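Side-chain contact in fimbrial subunit CupB6 (Pseudomonas aeruginosa, PDB 5CYL), which probably acts as the adhesive tip of a chaperone-usher pilus, attaching the bacterium to surfaces or other cells during biofilm formation: residues A318-I323 with G332-A337. Residues are numbered along the deposited sequence; the frame is centred on the assembly and turned at random.
Sequences AAYIRI and GVADGA
Tyr-320 reaches across to Ala-334 with the far end of its side chain, and its phenol donates a hydrogen bond to the alanine carbonyl. OH lies 2.5 Å from Ala-334 O. The acceptor sits at the edge of the ring, in its plane, and the donor comes to the carbonyl oxygen off the C=O direction: the angle at Ala-334 O, from C to Tyr-320 OH, is about 132°, and that at the hydroxyl, from CZ to Ala-334 O, about 137°. Ala-334 CB approaches the same end of the ring obliquely, 3.3 Å from Tyr-320 CE1, so methyl and carbonyl of one residue together meet the phenol.

The backbones stay well apart, with the CA atoms of Tyr-320 and Ala-334 separated by 8.6 Å. This spacing reflects the immunoglobulin-like sandwich of the pilin domain: strand 311-322 pairs with 239-245, 283-289 and 299-308, whereas strand 332-343 runs between 255-260 and 352-361, and the tyrosine spans the interior between them. With CG anti to its own carbonyl carbon (chi1 -76°), the ring extends from the strand towards Ala-334, while Leu-221, Val-224 and Ile-285 pack against its side chain.

On strand 332-343, which is broken by a bulge or short loop, the phenol supplies a partner for the carbonyl of the buried Ala-334. The carboxylate of the following residue, Asp-335, turns back close to that oxygen, but both are acceptors; its OD1 instead takes a hydrogen bond from Gly-358 N on the neighbouring strand 352-361.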
# COMPACT_ATOMS: atom_id res chain seq x y z
N ALA A 318 6.49 -30.47 15.56
CA ALA A 318 5.42 -31.47 15.63
C ALA A 318 5.82 -32.72 16.42
O ALA A 318 6.98 -33.09 16.46
CB ALA A 318 4.96 -31.84 14.24
N ALA A 319 4.83 -33.34 17.05
CA ALA A 319 5.05 -34.57 17.81
C ALA A 319 3.77 -35.36 17.91
O ALA A 319 2.67 -34.85 17.68
CB ALA A 319 5.61 -34.29 19.18
N TYR A 320 3.92 -36.65 18.21
CA TYR A 320 2.79 -37.50 18.56
C TYR A 320 2.29 -37.18 19.97
O TYR A 320 3.09 -36.88 20.88
CB TYR A 320 3.21 -38.95 18.48
CG TYR A 320 3.30 -39.43 17.07
CD1 TYR A 320 2.16 -39.44 16.25
CD2 TYR A 320 4.49 -39.87 16.53
CE1 TYR A 320 2.21 -39.87 14.94
CE2 TYR A 320 4.58 -40.30 15.21
CZ TYR A 320 3.44 -40.29 14.42
OH TYR A 320 3.49 -40.76 13.10
N ILE A 321 0.99 -37.23 20.17
CA ILE A 321 0.43 -37.06 21.52
C ILE A 321 -0.47 -38.23 21.83
O ILE A 321 -1.18 -38.72 20.94
CB ILE A 321 -0.34 -35.75 21.65
CG1 ILE A 321 -0.58 -35.42 23.13
CG2 ILE A 321 -1.63 -35.81 20.84
CD1 ILE A 321 -1.31 -34.12 23.38
N ARG A 322 -0.45 -38.69 23.06
CA ARG A 322 -1.34 -39.78 23.42
C ARG A 322 -2.71 -39.30 23.89
O ARG A 322 -2.83 -38.61 24.90
CB ARG A 322 -0.70 -40.60 24.50
CG ARG A 322 -1.58 -41.74 24.98
CD ARG A 322 -1.15 -42.19 26.35
NE ARG A 322 -2.18 -42.97 26.99
CZ ARG A 322 -1.97 -43.74 28.05
NH1 ARG A 322 -0.76 -43.80 28.61
NH2 ARG A 322 -2.98 -44.42 28.56
N ILE A 323 -3.75 -39.69 23.18
CA ILE A 323 -5.08 -39.28 23.62
C ILE A 323 -5.93 -40.39 24.26
O ILE A 323 -6.80 -40.04 25.03
CB ILE A 323 -5.89 -38.56 22.54
CG1 ILE A 323 -6.20 -39.59 21.46
CG2 ILE A 323 -5.13 -37.30 22.09
CD1 ILE A 323 -6.69 -39.08 20.13
N GLY A 332 0.45 -49.05 15.34
CA GLY A 332 0.30 -49.03 13.90
C GLY A 332 0.90 -47.86 13.15
O GLY A 332 1.72 -47.13 13.67
N VAL A 333 0.49 -47.70 11.90
CA VAL A 333 1.01 -46.64 11.04
C VAL A 333 0.37 -45.35 11.52
O VAL A 333 -0.83 -45.33 11.65
CB VAL A 333 0.63 -46.88 9.58
CG1 VAL A 333 0.85 -45.62 8.74
CG2 VAL A 333 1.43 -48.05 9.06
N ALA A 334 1.17 -44.31 11.81
CA ALA A 334 0.60 -43.05 12.31
C ALA A 334 0.82 -41.93 11.31
O ALA A 334 1.87 -41.24 11.32
CB ALA A 334 1.19 -42.71 13.65
N ASP A 335 -0.18 -41.69 10.48
CA ASP A 335 -0.06 -40.65 9.45
C ASP A 335 -1.14 -39.59 9.55
O ASP A 335 -2.29 -39.90 9.80
CB ASP A 335 -0.01 -41.25 8.05
CG ASP A 335 1.29 -42.01 7.76
OD1 ASP A 335 2.28 -41.94 8.52
OD2 ASP A 335 1.30 -42.69 6.71
N GLY A 336 -0.75 -38.33 9.36
CA GLY A 336 -1.71 -37.25 9.39
C GLY A 336 -1.42 -36.20 8.36
O GLY A 336 -0.30 -36.10 7.87
N ALA A 337 -2.42 -35.41 8.04
CA ALA A 337 -2.19 -34.38 7.02
C ALA A 337 -2.86 -33.07 7.38
O ALA A 337 -3.97 -33.09 7.85
CB ALA A 337 -2.69 -34.88 5.68